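Local coordinates for protein HPV18 E7 (Human papillomavirus type 18, PDB 6IWD) that probably drives quiescent host cells into the cell cycle to support viral genome replication, the zinc-binding C-terminal domain of this oncoprotein being the part present here, at residues Pro6-Met11 with Val25-Ala30; Cys13-Cys18 with Phe46-Cys51. All coordinates share one frame; numbering follows the deposited sequence.

Interaction 1: Pro6-Met11 with Val25-Ala30; sequences PQRHTM and VVESSA
P6 lies against S28 just ahead of strand 7-14, its CB 3.7 Å from S28 C and its CA-H directed at S28 O. That same carbonyl takes the N-H of Q7, and Q7 O receives S28 N in return at 3.1 Å, a hydrogen-bonded pair. R8, opposite E27 in a non-hydrogen-bonded pair, has CG anti to its backbone N (chi1 165°). Farther out its chain bends, and NH2 makes a salt bridge with E27 OE2 at 2.7 Å, on the anti side of the carboxylate and somewhat out of its plane; the two planes are 54° apart, and NE adds a weak bond to the same oxygen. R8 CD also rests on V25 CG1 at 3.6 Å. E27 OE1 is bridged by K17 of the second subunit. H9 exchanges two nearly straight backbone bonds with V26, while its ring turns an edge to S28 O, NE2 3.7 Å away, and touches L33 of the helix. T10 sets OG1 against V25 CG2 at 4.0 Å. S29 is the N-cap of helix 30-41, its OG bonded to D32 N. This is an antiparallel beta hairpin leading into a helix, the beta-beta-alpha core of the E7 zinc-binding domain.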
loop_
_atom_site.group_PDB
_atom_site.type_symbol
_atom_site.label_atom_id
_atom_site.label_comp_id
_atom_site.label_asym_id
_atom_site.label_seq_id
_atom_site.Cartn_x
_atom_site.Cartn_y
_atom_site.Cartn_z
ATOM N N PRO B 6 -9.854 13.787 -3.263
ATOM C CA PRO B 6 -10.286 12.632 -2.463
ATOM C C PRO B 6 -11.804 12.521 -2.368
ATOM O O PRO B 6 -12.525 13.522 -2.324
ATOM C CB PRO B 6 -9.657 12.906 -1.094
ATOM C CG PRO B 6 -8.413 13.648 -1.410
ATOM C CD PRO B 6 -8.717 14.489 -2.637
ATOM N N GLN B 7 -12.286 11.282 -2.343
ATOM C CA GLN B 7 -13.701 10.990 -2.181
ATOM C C GLN B 7 -13.909 10.139 -0.936
ATOM O O GLN B 7 -12.974 9.534 -0.405
ATOM C CB GLN B 7 -14.269 10.276 -3.416
ATOM C CG GLN B 7 -14.364 11.160 -4.661
ATOM C CD GLN B 7 -15.450 12.228 -4.553
ATOM O OE1 GLN B 7 -15.434 13.069 -3.653
ATOM N NE2 GLN B 7 -16.399 12.198 -5.484
ATOM N N ARG B 8 -15.150 10.110 -0.463
ATOM C CA ARG B 8 -15.497 9.299 0.693
ATOM C C ARG B 8 -15.831 7.883 0.239
ATOM O O ARG B 8 -16.583 7.698 -0.725
ATOM C CB ARG B 8 -16.674 9.903 1.456
ATOM C CG ARG B 8 -17.304 8.934 2.437
ATOM C CD ARG B 8 -17.792 9.618 3.684
ATOM N NE ARG B 8 -17.248 10.966 3.834
ATOM C CZ ARG B 8 -17.539 11.758 4.859
ATOM N NH1 ARG B 8 -18.355 11.321 5.811
ATOM N NH2 ARG B 8 -17.016 12.977 4.939
ATOM N N HIS B 9 -15.259 6.893 0.927
ATOM C CA HIS B 9 -15.510 5.486 0.649
ATOM C C HIS B 9 -15.746 4.752 1.959
ATOM O O HIS B 9 -15.202 5.129 3.001
ATOM C CB HIS B 9 -14.340 4.834 -0.094
ATOM C CG HIS B 9 -13.813 5.655 -1.226
ATOM N ND1 HIS B 9 -14.397 5.659 -2.476
ATOM C CD2 HIS B 9 -12.755 6.498 -1.301
ATOM C CE1 HIS B 9 -13.724 6.475 -3.269
ATOM N NE2 HIS B 9 -12.725 6.997 -2.582
ATOM N N THR B 10 -16.555 3.699 1.908
ATOM C CA THR B 10 -16.776 2.856 3.074
ATOM C C THR B 10 -16.193 1.474 2.816
ATOM O O THR B 10 -16.442 0.878 1.765
ATOM C CB THR B 10 -18.261 2.745 3.427
ATOM O OG1 THR B 10 -18.780 4.050 3.694
ATOM C CG2 THR B 10 -18.446 1.885 4.680
ATOM N N MET B 11 -15.410 0.980 3.768
ATOM C CA MET B 11 -14.834 -0.358 3.714
ATOM C C MET B 11 -15.512 -1.225 4.765
ATOM O O MET B 11 -15.423 -0.935 5.962
ATOM C CB MET B 11 -13.328 -0.321 3.964
ATOM C CG MET B 11 -12.530 0.425 2.914
ATOM S SD MET B 11 -12.243 -0.569 1.439
ATOM C CE MET B 11 -11.490 -2.028 2.156
ATOM N N VAL B 25 -14.724 4.214 7.408
ATOM C CA VAL B 25 -15.059 5.291 6.489
ATOM C C VAL B 25 -13.799 6.112 6.266
ATOM O O VAL B 25 -13.222 6.646 7.223
ATOM C CB VAL B 25 -16.212 6.152 7.026
ATOM C CG1 VAL B 25 -16.531 7.280 6.058
ATOM C CG2 VAL B 25 -17.437 5.271 7.275
ATOM N N VAL B 26 -13.356 6.188 5.018
ATOM C CA VAL B 26 -12.141 6.908 4.676
ATOM C C VAL B 26 -12.448 7.962 3.617
ATOM O O VAL B 26 -13.462 7.910 2.915
ATOM C CB VAL B 26 -11.026 5.957 4.181
ATOM C CG1 VAL B 26 -10.585 5.027 5.304
ATOM C CG2 VAL B 26 -11.498 5.152 2.978
ATOM N N GLU B 27 -11.544 8.927 3.508
ATOM C CA GLU B 27 -11.467 9.806 2.351
ATOM C C GLU B 27 -10.074 9.657 1.771
ATOM O O GLU B 27 -9.087 9.674 2.518
ATOM C CB GLU B 27 -11.755 11.262 2.718
ATOM C CG GLU B 27 -13.151 11.460 3.250
ATOM C CD GLU B 27 -13.569 12.915 3.263
ATOM O OE1 GLU B 27 -12.687 13.792 3.115
ATOM O OE2 GLU B 27 -14.783 13.180 3.415
ATOM N N SER B 28 -9.991 9.472 0.458
ATOM C CA SER B 28 -8.695 9.217 -0.164
ATOM C C SER B 28 -8.834 9.327 -1.674
ATOM O O SER B 28 -9.942 9.359 -2.219
ATOM C CB SER B 28 -8.155 7.832 0.213
ATOM O OG SER B 28 -8.892 6.829 -0.458
ATOM N N SER B 29 -7.684 9.372 -2.344
ATOM C CA SER B 29 -7.659 9.233 -3.786
ATOM C C SER B 29 -8.032 7.806 -4.176
ATOM O O SER B 29 -8.014 6.883 -3.350
ATOM C CB SER B 29 -6.276 9.560 -4.336
ATOM O OG SER B 29 -5.346 8.557 -3.924
ATOM N N ALA B 30 -8.361 7.628 -5.463
ATOM C CA ALA B 30 -8.666 6.286 -5.963
ATOM C C ALA B 30 -7.474 5.345 -5.806
ATOM O O ALA B 30 -7.643 4.176 -5.435
ATOM C CB ALA B 30 -9.095 6.351 -7.428
#

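Interaction 2: Cys13-Cys18 with Phe46-Cys51. With ZN (zinc ion), chain F.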
loop_
_atom_site.group_PDB
_atom_site.type_symbol
_atom_site.label_atom_id
_atom_site.label_comp_id
_atom_site.label_asym_id
_atom_site.label_seq_id
_atom_site.Cartn_x
_atom_site.Cartn_y
_atom_site.Cartn_z
ATOM N N CYS B 13 -15.463 -4.841 6.588
ATOM C CA CYS B 13 -14.577 -5.969 6.828
ATOM C C CYS B 13 -15.042 -6.670 8.095
ATOM O O CYS B 13 -15.998 -6.241 8.748
ATOM C CB CYS B 13 -13.114 -5.515 6.918
ATOM S SG CYS B 13 -12.747 -4.250 8.203
ATOM N N MET B 14 -14.358 -7.756 8.436
ATOM C CA MET B 14 -14.673 -8.561 9.605
ATOM C C MET B 14 -13.552 -8.429 10.631
ATOM O O MET B 14 -12.371 -8.416 10.272
ATOM C CB MET B 14 -14.861 -10.030 9.207
ATOM C CG MET B 14 -15.429 -10.933 10.299
ATOM S SD MET B 14 -15.352 -12.714 9.908
ATOM C CE MET B 14 -13.571 -12.934 9.780
ATOM N N CYS B 15 -13.922 -8.313 11.906
ATOM C CA CYS B 15 -12.920 -8.372 12.961
ATOM C C CYS B 15 -12.190 -9.708 12.909
ATOM O O CYS B 15 -12.803 -10.766 12.744
ATOM C CB CYS B 15 -13.563 -8.181 14.332
ATOM S SG CYS B 15 -12.386 -8.403 15.691
ATOM N N CYS B 16 -10.867 -9.659 13.042
ATOM C CA CYS B 16 -10.090 -10.887 12.973
ATOM C C CYS B 16 -10.149 -11.696 14.260
ATOM O O CYS B 16 -9.517 -12.755 14.331
ATOM C CB CYS B 16 -8.635 -10.581 12.613
ATOM S SG CYS B 16 -7.763 -9.498 13.763
ATOM N N LYS B 17 -10.894 -11.239 15.265
ATOM C CA LYS B 17 -11.004 -11.962 16.525
ATOM C C LYS B 17 -12.397 -12.495 16.819
ATOM O O LYS B 17 -12.513 -13.488 17.540
ATOM C CB LYS B 17 -10.571 -11.071 17.697
ATOM C CG LYS B 17 -9.119 -10.636 17.640
ATOM C CD LYS B 17 -8.192 -11.842 17.567
ATOM C CE LYS B 17 -7.037 -11.574 16.620
ATOM N NZ LYS B 17 -6.681 -12.768 15.790
ATOM N N CYS B 18 -13.457 -11.884 16.280
ATOM C CA CYS B 18 -14.793 -12.191 16.780
ATOM C C CYS B 18 -15.900 -12.196 15.732
ATOM O O CYS B 18 -17.077 -12.255 16.115
ATOM C CB CYS B 18 -15.184 -11.198 17.869
ATOM S SG CYS B 18 -15.857 -9.668 17.199
ATOM N N PHE B 46 -8.404 -5.850 10.784
ATOM C CA PHE B 46 -8.788 -4.935 11.847
ATOM C C PHE B 46 -9.406 -5.679 13.025
ATOM O O PHE B 46 -10.024 -6.735 12.867
ATOM C CB PHE B 46 -9.759 -3.875 11.328
ATOM C CG PHE B 46 -9.084 -2.804 10.545
ATOM C CD1 PHE B 46 -8.704 -3.031 9.229
ATOM C CD2 PHE B 46 -8.778 -1.583 11.137
ATOM C CE1 PHE B 46 -8.046 -2.046 8.504
ATOM C CE2 PHE B 46 -8.134 -0.592 10.420
ATOM C CZ PHE B 46 -7.766 -0.818 9.098
ATOM N N VAL B 47 -9.201 -5.120 14.216
ATOM C CA VAL B 47 -9.755 -5.629 15.463
ATOM C C VAL B 47 -10.858 -4.676 15.903
ATOM O O VAL B 47 -10.637 -3.460 15.975
ATOM C CB VAL B 47 -8.671 -5.752 16.548
ATOM C CG1 VAL B 47 -9.248 -6.364 17.804
ATOM C CG2 VAL B 47 -7.483 -6.570 16.036
ATOM N N CYS B 48 -12.041 -5.221 16.193
ATOM C CA CYS B 48 -13.161 -4.381 16.590
ATOM C C CYS B 48 -12.866 -3.735 17.943
ATOM O O CYS B 48 -11.943 -4.146 18.646
ATOM C CB CYS B 48 -14.463 -5.192 16.623
ATOM S SG CYS B 48 -14.681 -6.382 17.981
ATOM N N PRO B 49 -13.600 -2.676 18.305
ATOM C CA PRO B 49 -13.286 -1.995 19.573
ATOM C C PRO B 49 -13.413 -2.896 20.785
ATOM O O PRO B 49 -12.587 -2.812 21.702
ATOM C CB PRO B 49 -14.296 -0.843 19.607
ATOM C CG PRO B 49 -14.568 -0.562 18.168
ATOM C CD PRO B 49 -14.576 -1.913 17.508
ATOM N N TRP B 50 -14.415 -3.778 20.807
ATOM C CA TRP B 50 -14.592 -4.645 21.967
ATOM C C TRP B 50 -13.397 -5.571 22.151
ATOM O O TRP B 50 -12.810 -5.638 23.238
ATOM C CB TRP B 50 -15.884 -5.454 21.850
ATOM C CG TRP B 50 -16.169 -6.167 23.135
ATOM C CD1 TRP B 50 -16.949 -5.715 24.160
ATOM C CD2 TRP B 50 -15.633 -7.426 23.564
ATOM N NE1 TRP B 50 -16.946 -6.620 25.189
ATOM C CE2 TRP B 50 -16.145 -7.678 24.850
ATOM C CE3 TRP B 50 -14.780 -8.367 22.982
ATOM C CZ2 TRP B 50 -15.838 -8.824 25.562
ATOM C CZ3 TRP B 50 -14.472 -9.501 23.690
ATOM C CH2 TRP B 50 -15.001 -9.724 24.968
ATOM N N CYS B 51 -13.014 -6.296 21.095
ATOM C CA CYS B 51 -11.851 -7.175 21.176
ATOM C C CYS B 51 -10.569 -6.412 21.473
ATOM O O CYS B 51 -9.609 -7.006 21.978
ATOM C CB CYS B 51 -11.690 -7.957 19.877
ATOM S SG CYS B 51 -12.991 -9.149 19.613
HETATM ZN ZN ZN F . -14.034 -8.408 17.627
HETATM O O HOH W 1 -10.357 -6.833 9.072
#
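C15 SG stands anti to its backbone N (chi1 175°), whereas C48 SG sits between backbone N and carbonyl carbon (chi1 73°); from these two positions both sulfurs reach one zinc ion. C18 and C51 complete the tetrahedral site. C48 SG lies 2.2 Å from the zinc ion, the shortest of the four bonds. The longest runs from C15 SG to the zinc ion, at 2.5 Å. The C15 sulfur has further work: C48 N donates to it across the contact in an almost straight bond of 3.2 Å, and K17 N reaches it from within its own loop. C51 N gives its hydrogen to C48 SG, a capping bond at the start of helix 49-52. K17 CB and C18 CB both pack against C51 SG, C18 CB at 3.5 Å. Ahead of the metal, F46 O accepts C16 N at 3.0 Å and is also approached by the CA-H of C15, which ties the loop to the strand end. A water takes F46 N and gives to M14 O, spanning the neighbouring backbone positions. Alongside, C16 SG packs on V47 CG2 at 3.7 Å, and C13 SG lies obliquely by the F46 ring, 5.2 Å from its centre. The amine of K17 bonds to C16 O but has its salt bridge with E27 of the second subunit. Four cysteines from two CxxC pairs imply a structural zinc site with probably thiolate ligands, whose negative charge the N-H donors to C15 SG and C48 SG would partly offset, and would help orient both sulfurs.

In the fold
Strand 7-14 serves both contacts: interaction 1 uses its beginning, and interaction 2 starts from its end and continues into the zinc loop. Their centres are about 21 Å apart, on opposite sides of the chain's centre. Interaction 1 is mostly a surface contact held by strand-to-strand hydrogen bonds and a salt bridge, whereas interaction 2 is partly buried and held chiefly by metal coordination. The zinc joins parts of the chain distant in sequence; the hairpin pairs neighbouring strands. Both contacts also touch the second subunit: the backbones of V26 and E27, and of F46, pair with strands of that subunit, and so the sheet runs on across the interface.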